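PDB 4Y9J: protein ACDH-11, isoform b from Caenorhabditis elegans, which belongs to the acyl-CoA dehydrogenase family of flavoproteins and binds flavin-adenine dinucleotide. Local coordinates for residues Met327-Ile330 against Ile331-Arg335; Gly345-Gln348 against Ser349-Pro352. All coordinates share one frame; numbering follows the deposited sequence.

Contact 1. Residues Met327-Ile330 against Ile331-Arg335; sequences MRRI and ISLAR
Arg328 lays the end of its side chain beside Ile331, three residues further along the same helix. NH1 of Arg328 comes within 3.8 Å of the CG2 branch of Ile331. The methyl lies at the edge of the guanidinium, near its plane. Arg328 has CG anti to the backbone N (chi1 169°), and the chain then bends at its next two torsions, which brings the guanidinium back beside Ile331. On the other branch of Ile331, CG1 rests 3.2 Å from the carbonyl O of Met327.

Arg329 meets Leu333, one turn ahead, through its aliphatic part. CD of Arg329 is 3.7 Å from CD1 of Leu333, while its guanidinium goes elsewhere. Ala334 N gives a hydrogen bond of 2.8 Å to Ile330 O, and CB of Ala334 also sits 3.2 Å from Ile330 O.

The backbone is a regular alpha-helix, part of the long helix 304-338 in the C-terminal domain of the acyl-CoA dehydrogenase fold. Four successive i to i+4 bonds, that of Ala334 among them, link the two segments. Ser332 N gives one of 2.8 Å to Arg328 O. Leu333 N gives another of 2.9 Å to Arg329 O.

Further out, acidic and polar groups hold the arginine ends. Glu362 of helix 352-383 and Asp31 both form salt bridges with Arg328, so its guanidinium is held by two carboxylates, which probably fixes its rotation. Arg329 reaches Glu66 and Ser138. The hydroxyl of Ser332 is hydrogen-bonded to Asp30, which also takes a salt bridge from Arg335. Met327 and Ile331 pack on Met413 of helix 389-419, and Ile330 and Arg329 touch Leu435 of helix 432-439.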
ATOM      1  N   MET B 327     -29.910  -1.689  -7.447  1.00 29.72           N
ATOM      2  CA  MET B 327     -31.153  -1.686  -6.676  1.00 31.91           C
ATOM      3  C   MET B 327     -31.661  -3.109  -6.444  1.00 32.68           C
ATOM      4  O   MET B 327     -31.914  -3.543  -5.309  1.00 32.03           O
ATOM      5  CB  MET B 327     -32.188  -0.818  -7.360  1.00 34.12           C
ATOM      6  CG  MET B 327     -31.803   0.648  -7.437  1.00 35.33           C
ATOM      7  SD  MET B 327     -32.638   1.687  -8.705  1.00 42.11           S
ATOM      8  CE  MET B 327     -34.258   1.448  -8.185  1.00 46.96           C
ATOM      9  N   ARG B 328     -31.762  -3.886  -7.504  1.00 31.96           N
ATOM     10  CA  ARG B 328     -32.198  -5.280  -7.372  1.00 34.03           C
ATOM     11  C   ARG B 328     -31.205  -6.088  -6.549  1.00 33.83           C
ATOM     12  O   ARG B 328     -31.626  -6.924  -5.727  1.00 33.82           O
ATOM     13  CB  ARG B 328     -32.386  -5.899  -8.741  1.00 35.32           C
ATOM     14  CG  ARG B 328     -32.579  -7.440  -8.767  1.00 37.20           C
ATOM     15  CD  ARG B 328     -33.773  -7.926  -7.999  1.00 37.67           C
ATOM     16  NE  ARG B 328     -35.000  -7.302  -8.515  1.00 40.91           N
ATOM     17  CZ  ARG B 328     -36.026  -6.866  -7.805  1.00 43.08           C
ATOM     18  NH1 ARG B 328     -36.008  -6.954  -6.473  1.00 43.05           N
ATOM     19  NH2 ARG B 328     -37.096  -6.340  -8.431  1.00 43.00           N
ATOM     20  N   ARG B 329     -29.912  -5.898  -6.767  1.00 31.27           N
ATOM     21  CA  ARG B 329     -28.927  -6.686  -6.033  1.00 32.23           C
ATOM     22  C   ARG B 329     -29.055  -6.474  -4.477  1.00 31.91           C
ATOM     23  O   ARG B 329     -29.107  -7.425  -3.717  1.00 32.97           O
ATOM     24  CB  ARG B 329     -27.493  -6.417  -6.538  1.00 32.28           C
ATOM     25  CG  ARG B 329     -26.400  -7.124  -5.762  1.00 32.32           C
ATOM     26  CD  ARG B 329     -26.580  -8.635  -5.822  1.00 33.96           C
ATOM     27  NE  ARG B 329     -26.451  -9.190  -7.194  1.00 34.46           N
ATOM     28  CZ  ARG B 329     -25.297  -9.551  -7.761  1.00 35.01           C
ATOM     29  NH1 ARG B 329     -24.139  -9.334  -7.150  1.00 33.41           N
ATOM     30  NH2 ARG B 329     -25.301 -10.058  -8.993  1.00 36.75           N
ATOM     31  N   ILE B 330     -29.137  -5.236  -4.056  1.00 32.41           N
ATOM     32  CA  ILE B 330     -29.227  -4.945  -2.647  1.00 33.77           C
ATOM     33  C   ILE B 330     -30.495  -5.501  -2.071  1.00 33.30           C
ATOM     34  O   ILE B 330     -30.464  -6.039  -0.993  1.00 34.16           O
ATOM     35  CB  ILE B 330     -28.919  -3.474  -2.314  1.00 30.58           C
ATOM     36  CG1 ILE B 330     -28.545  -3.326  -0.823  1.00 33.14           C
ATOM     37  CG2 ILE B 330     -30.119  -2.603  -2.579  1.00 32.29           C
ATOM     38  CD1 ILE B 330     -27.268  -4.052  -0.459  1.00 32.05           C
ATOM     39  N   ILE B 331     -31.608  -5.458  -2.792  1.00 33.89           N
ATOM     40  CA  ILE B 331     -32.833  -5.965  -2.286  1.00 34.77           C
ATOM     41  C   ILE B 331     -32.759  -7.506  -2.223  1.00 36.78           C
ATOM     42  O   ILE B 331     -33.224  -8.113  -1.284  1.00 37.69           O
ATOM     43  CB  ILE B 331     -34.024  -5.524  -3.195  1.00 35.13           C
ATOM     44  CG1 ILE B 331     -34.250  -4.010  -3.165  1.00 35.35           C
ATOM     45  CG2 ILE B 331     -35.311  -6.277  -2.848  1.00 39.64           C
ATOM     46  CD1 ILE B 331     -35.314  -3.588  -4.184  1.00 36.23           C
ATOM     47  N   SER B 332     -32.218  -8.141  -3.252  1.00 34.18           N
ATOM     48  CA  SER B 332     -32.016  -9.582  -3.213  1.00 36.51           C
ATOM     49  C   SER B 332     -31.167 -10.028  -2.020  1.00 34.83           C
ATOM     50  O   SER B 332     -31.462 -11.043  -1.356  1.00 37.97           O
ATOM     51  CB  SER B 332     -31.367 -10.093  -4.540  1.00 37.10           C
ATOM     52  OG  SER B 332     -31.287 -11.499  -4.550  1.00 39.32           O
ATOM     53  N   LEU B 333     -30.055  -9.331  -1.808  1.00 34.67           N
ATOM     54  CA  LEU B 333     -29.204  -9.688  -0.704  1.00 36.40           C
ATOM     55  C   LEU B 333     -29.828  -9.379   0.654  1.00 35.74           C
ATOM     56  O   LEU B 333     -29.805 -10.237   1.548  1.00 35.87           O
ATOM     57  CB  LEU B 333     -27.887  -8.990  -0.833  1.00 34.76           C
ATOM     58  CG  LEU B 333     -27.027  -9.474  -2.015  1.00 33.99           C
ATOM     59  CD1 LEU B 333     -25.836  -8.567  -2.172  1.00 32.89           C
ATOM     60  CD2 LEU B 333     -26.630 -10.942  -1.913  1.00 36.28           C
ATOM     61  N   ALA B 334     -30.492  -8.232   0.740  1.00 33.97           N
ATOM     62  CA  ALA B 334     -31.127  -7.839   2.016  1.00 36.75           C
ATOM     63  C   ALA B 334     -32.254  -8.769   2.331  1.00 37.22           C
ATOM     64  O   ALA B 334     -32.393  -9.247   3.488  1.00 38.91           O
ATOM     65  CB  ALA B 334     -31.573  -6.380   1.940  1.00 36.85           C
ATOM     66  N   ARG B 335     -33.096  -9.104   1.364  1.00 37.57           N
ATOM     67  CA  ARG B 335     -34.122 -10.043   1.692  1.00 38.79           C
ATOM     68  C   ARG B 335     -33.647 -11.447   2.118  1.00 39.71           C
ATOM     69  O   ARG B 335     -34.224 -12.034   3.045  1.00 40.51           O
ATOM     70  CB  ARG B 335     -35.252 -10.160   0.644  1.00 41.32           C
ATOM     71  CG  ARG B 335     -34.929 -11.012  -0.532  1.00 43.17           C
ATOM     72  CD  ARG B 335     -36.058 -10.983  -1.567  1.00 44.23           C
ATOM     73  NE  ARG B 335     -35.727 -11.886  -2.665  1.00 43.74           N
ATOM     74  CZ  ARG B 335     -36.574 -12.271  -3.611  1.00 45.80           C
ATOM     75  NH1 ARG B 335     -37.826 -11.868  -3.611  1.00 46.71           N
ATOM     76  NH2 ARG B 335     -36.154 -13.113  -4.549  1.00 46.22           N
TER

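Contact 2. Residues Gly345-Gln348 against Ser349-Pro352; sequences GQTQ and SKWP. With FAD (flavin-adenine dinucleotide), chain C.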
ATOM      1  N   GLY B 345     -35.337 -11.802  18.978  1.00 55.39           N
ATOM      2  CA  GLY B 345     -35.915 -13.107  19.130  1.00 57.00           C
ATOM      3  C   GLY B 345     -36.514 -13.685  17.867  1.00 56.05           C
ATOM      4  O   GLY B 345     -36.994 -14.781  17.900  1.00 58.66           O
ATOM      5  N   GLN B 346     -36.550 -12.938  16.774  1.00 53.93           N
ATOM      6  CA  GLN B 346     -36.853 -13.577  15.473  1.00 58.03           C
ATOM      7  C   GLN B 346     -36.183 -12.936  14.260  1.00 50.69           C
ATOM      8  O   GLN B 346     -35.550 -11.874  14.382  1.00 47.59           O
ATOM      9  CB  GLN B 346     -38.352 -13.708  15.253  1.00 62.72           C
ATOM     10  CG  GLN B 346     -39.068 -12.394  15.132  1.00 63.78           C
ATOM     11  CD  GLN B 346     -40.525 -12.581  15.441  1.00 70.27           C
ATOM     12  OE1 GLN B 346     -40.971 -13.707  15.655  1.00 67.35           O
ATOM     13  NE2 GLN B 346     -41.273 -11.482  15.478  1.00 74.10           N
ATOM     14  N   THR B 347     -36.293 -13.617  13.099  1.00 52.13           N
ATOM     15  CA  THR B 347     -35.562 -13.209  11.932  1.00 50.16           C
ATOM     16  C   THR B 347     -36.145 -11.875  11.483  1.00 48.91           C
ATOM     17  O   THR B 347     -37.353 -11.603  11.657  1.00 48.08           O
ATOM     18  CB  THR B 347     -35.577 -14.258  10.793  1.00 52.62           C
ATOM     19  OG1 THR B 347     -36.925 -14.585  10.435  1.00 52.24           O
ATOM     20  CG2 THR B 347     -34.875 -15.541  11.221  1.00 53.14           C
ATOM     21  N   GLN B 348     -35.278 -11.017  10.988  1.00 44.27           N
ATOM     22  CA  GLN B 348     -35.753  -9.709  10.458  1.00 44.82           C
ATOM     23  C   GLN B 348     -37.001  -9.837   9.599  1.00 43.72           C
ATOM     24  O   GLN B 348     -37.857  -8.988   9.618  1.00 44.79           O
ATOM     25  CB  GLN B 348     -34.724  -9.006   9.616  1.00 41.32           C
ATOM     26  CG  GLN B 348     -33.481  -8.598  10.346  1.00 43.79           C
ATOM     27  CD  GLN B 348     -32.396  -8.097   9.391  1.00 43.86           C
ATOM     28  OE1 GLN B 348     -32.269  -8.552   8.253  1.00 40.82           O
ATOM     29  NE2 GLN B 348     -31.591  -7.161   9.877  1.00 43.35           N
ATOM     30  N   SER B 349     -37.047 -10.889   8.804  1.00 45.94           N
ATOM     31  CA  SER B 349     -38.129 -11.076   7.871  1.00 46.88           C
ATOM     32  C   SER B 349     -39.507 -11.119   8.522  1.00 49.07           C
ATOM     33  O   SER B 349     -40.500 -10.913   7.829  1.00 48.68           O
ATOM     34  CB  SER B 349     -37.871 -12.378   7.088  1.00 48.03           C
ATOM     35  OG  SER B 349     -38.035 -13.517   7.903  1.00 52.08           O
ATOM     36  N   LYS B 350     -39.571 -11.483   9.813  1.00 49.75           N
ATOM     37  CA  LYS B 350     -40.827 -11.604  10.540  1.00 54.17           C
ATOM     38  C   LYS B 350     -41.321 -10.256  11.099  1.00 51.97           C
ATOM     39  O   LYS B 350     -42.427 -10.163  11.669  1.00 50.26           O
ATOM     40  CB  LYS B 350     -40.706 -12.641  11.701  1.00 57.75           C
ATOM     41  CG  LYS B 350     -40.255 -14.049  11.288  1.00 62.05           C
ATOM     42  CD  LYS B 350     -41.311 -14.685  10.431  1.00 68.26           C
ATOM     43  CE  LYS B 350     -40.752 -15.591   9.356  1.00 78.38           C
ATOM     44  NZ  LYS B 350     -40.184 -16.833   9.930  1.00 80.36           N
ATOM     45  N   TRP B 351     -40.500  -9.223  10.989  1.00 48.70           N
ATOM     46  CA  TRP B 351     -40.858  -7.956  11.587  1.00 48.32           C
ATOM     47  C   TRP B 351     -41.533  -7.053  10.542  1.00 46.64           C
ATOM     48  O   TRP B 351     -40.912  -6.652   9.556  1.00 44.61           O
ATOM     49  CB  TRP B 351     -39.618  -7.291  12.211  1.00 50.48           C
ATOM     50  CG  TRP B 351     -39.143  -7.982  13.459  1.00 52.30           C
ATOM     51  CD1 TRP B 351     -37.968  -8.626  13.652  1.00 53.99           C
ATOM     52  CD2 TRP B 351     -39.865  -8.086  14.682  1.00 57.82           C
ATOM     53  NE1 TRP B 351     -37.914  -9.162  14.924  1.00 60.26           N
ATOM     54  CE2 TRP B 351     -39.061  -8.818  15.583  1.00 59.56           C
ATOM     55  CE3 TRP B 351     -41.115  -7.616  15.110  1.00 57.97           C
ATOM     56  CZ2 TRP B 351     -39.465  -9.096  16.875  1.00 65.65           C
ATOM     57  CZ3 TRP B 351     -41.505  -7.888  16.368  1.00 63.42           C
ATOM     58  CH2 TRP B 351     -40.693  -8.630  17.253  1.00 65.68           C
ATOM     59  N   PRO B 352     -42.780  -6.649  10.801  1.00 45.19           N
ATOM     60  CA  PRO B 352     -43.516  -5.829   9.861  1.00 46.97           C
ATOM     61  C   PRO B 352     -42.859  -4.513   9.389  1.00 45.42           C
ATOM     62  O   PRO B 352     -42.985  -4.149   8.210  1.00 43.76           O
ATOM     63  CB  PRO B 352     -44.768  -5.487  10.602  1.00 50.16           C
ATOM     64  CG  PRO B 352     -45.003  -6.657  11.482  1.00 51.58           C
ATOM     65  CD  PRO B 352     -43.611  -7.097  11.907  1.00 49.17           C
TER
HETATM   66  PA  FAD C 701     -28.526  -5.565  13.327  1.00 55.77           P
HETATM   67  O1A FAD C 701     -29.453  -5.296  14.562  1.00 56.94           O
HETATM   68  O2A FAD C 701     -28.105  -7.024  13.090  1.00 56.94           O
HETATM   69  O5B FAD C 701     -29.245  -5.193  11.903  1.00 48.93           O
HETATM   70  C5B FAD C 701     -29.862  -3.938  11.752  1.00 48.85           C
HETATM   71  C4B FAD C 701     -31.052  -4.182  10.869  1.00 49.23           C
HETATM   72  O4B FAD C 701     -31.937  -4.963  11.705  1.00 49.32           O
HETATM   73  C3B FAD C 701     -31.701  -2.846  10.527  1.00 49.72           C
HETATM   74  O3B FAD C 701     -32.505  -2.891   9.321  1.00 50.64           O
HETATM   75  C2B FAD C 701     -32.580  -2.624  11.761  1.00 48.16           C
HETATM   76  O2B FAD C 701     -33.714  -1.825  11.486  1.00 47.48           O
HETATM   77  C1B FAD C 701     -33.067  -4.062  11.932  1.00 51.03           C
HETATM   78  N9A FAD C 701     -33.701  -4.248  13.247  1.00 53.46           N
HETATM   79  C8A FAD C 701     -33.036  -4.502  14.424  1.00 56.20           C
HETATM   80  N7A FAD C 701     -33.990  -4.648  15.432  1.00 64.13           N
HETATM   81  C5A FAD C 701     -35.256  -4.494  14.853  1.00 58.60           C
HETATM   82  C6A FAD C 701     -36.658  -4.530  15.306  1.00 57.57           C
HETATM   83  N6A FAD C 701     -36.840  -4.767  16.616  1.00 59.97           N
HETATM   84  N1A FAD C 701     -37.655  -4.347  14.410  1.00 56.11           N
HETATM   85  C2A FAD C 701     -37.461  -4.106  13.100  1.00 52.92           C
HETATM   86  N3A FAD C 701     -36.195  -4.054  12.616  1.00 53.32           N
HETATM   87  C4A FAD C 701     -35.083  -4.223  13.412  1.00 56.19           C
HETATM   88  N1  FAD C 701     -21.019  -0.287  18.758  1.00 35.26           N
HETATM   89  C2  FAD C 701     -20.497  -0.122  19.985  1.00 36.35           C
HETATM   90  O2  FAD C 701     -21.102  -0.603  20.935  1.00 37.92           O
HETATM   91  N3  FAD C 701     -19.404   0.608  20.199  1.00 34.83           N
HETATM   92  C4  FAD C 701     -18.691   1.144  19.227  1.00 33.45           C
HETATM   93  O4  FAD C 701     -17.632   1.769  19.411  1.00 31.90           O
HETATM   94  C4X FAD C 701     -19.175   0.993  17.828  1.00 33.04           C
HETATM   95  N5  FAD C 701     -18.494   1.455  16.737  1.00 31.92           N
HETATM   96  C5X FAD C 701     -19.010   1.348  15.470  1.00 32.20           C
HETATM   97  C6  FAD C 701     -18.346   1.845  14.342  1.00 32.19           C
HETATM   98  C7  FAD C 701     -18.921   1.686  13.060  1.00 33.24           C
HETATM   99  C7M FAD C 701     -18.239   2.260  11.876  1.00 32.60           C
HETATM  100  C8  FAD C 701     -20.192   0.973  12.914  1.00 33.45           C
HETATM  101  C8M FAD C 701     -20.829   0.787  11.533  1.00 33.87           C
HETATM  102  C9  FAD C 701     -20.854   0.464  14.015  1.00 33.58           C
HETATM  103  C9A FAD C 701     -20.307   0.611  15.289  1.00 33.65           C
HETATM  104  N10 FAD C 701     -20.915   0.072  16.386  1.00 35.62           N
HETATM  105  C10 FAD C 701     -20.408   0.228  17.676  1.00 34.50           C
HETATM  106  C1' FAD C 701     -22.114  -0.735  16.181  1.00 43.83           C
HETATM  107  C2' FAD C 701     -23.458  -0.102  15.937  1.00 46.39           C
HETATM  108  O2' FAD C 701     -23.959   0.541  17.137  1.00 49.97           O
HETATM  109  C3' FAD C 701     -24.282  -1.263  15.372  1.00 50.48           C
HETATM  110  O3' FAD C 701     -23.917  -1.539  14.014  1.00 45.95           O
HETATM  111  C4' FAD C 701     -25.708  -0.800  15.338  1.00 53.28           C
HETATM  112  O4' FAD C 701     -26.130  -0.683  16.718  1.00 58.76           O
HETATM  113  C5' FAD C 701     -26.526  -1.790  14.490  1.00 57.31           C
HETATM  114  O5' FAD C 701     -26.484  -3.067  15.143  1.00 55.93           O
HETATM  115  P   FAD C 701     -25.996  -4.387  14.288  1.00 56.66           P
HETATM  116  O1P FAD C 701     -24.723  -4.037  13.549  1.00 49.16           O
HETATM  117  O2P FAD C 701     -25.958  -5.548  15.291  1.00 56.72           O
HETATM  118  O3P FAD C 701     -27.235  -4.526  13.251  1.00 53.43           O
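Gln346 lies across Trp351, its amide nitrogen over one face of the indole. NE2 of Gln346 is 3.3 Å from CZ2 of Trp351 and offset toward the rim. The amide plane is turned 61° from the ring, so the two groups are not stacked flat. CG of Gln346 adds a second touch, 3.4 Å from NE1 of Trp351. The adenine N1A of flavin-adenine dinucleotide comes over the opposite face, offset toward the rim, 4.0 Å from Trp351 CG. The indole is thus held between glutamine and cofactor. Its NE1 is hydrogen-bonded to Val343 O, which helps to fix the ring's rotation.

Gln348 belongs to the same tightly packed part. Its side chain is extended beyond CG, and this carries NE2 of Gln348 to the ribose, where it gives a bent hydrogen bond (136°) of 2.9 Å to O4B of the cofactor. NE2 also bonds to Cys420 O, so two acceptors hold the amide. The backbone makes a short 3-10 turn. Lys350 N bonds to Thr347 O at 2.9 Å, and Trp351 N to Gln348 O at 3.0 Å. The hydroxyls of Thr347 and buried Ser349 are hydrogen-bonded, OG1 to OG 3.0 Å.

The solvent side is looser. Exposed Lys350 runs alongside Thr347, its CG 3.5 Å from Thr347 OG1, and the end of its side chain leads away from the turn.

Strand 346-347 pairs antiparallel with strand 342-343 in a small hairpin that follows helix 304-338. Gln348 and Ser349 lean on Ser338 near the end of that helix. Phe588 of the second subunit packs on Ser349. Trp351 is the N-cap residue of helix 352-383, and the adenine lies beside it where the hairpin passes into that helix.

In the fold
Following the chain from the N terminus, contact 1 comes first, within helix 304-338. Contact 2 takes in the second strand of the small hairpin, 346-347, and the turn leading into helix 352-383. Each is local, and neither closes a long loop. They stand in series, neither nested nor crossed, with centres about 17 Å apart and nearest atoms about 5 Å apart. Contact 1 faces helices 352-383, 389-419 and 432-439 in the C-terminal domain. Contact 2 joins the hairpin to the start of helix 352-383 at the cofactor's adenine end. Both also meet the second subunit, contact 1 through Arg335 and contact 2 through Ser349.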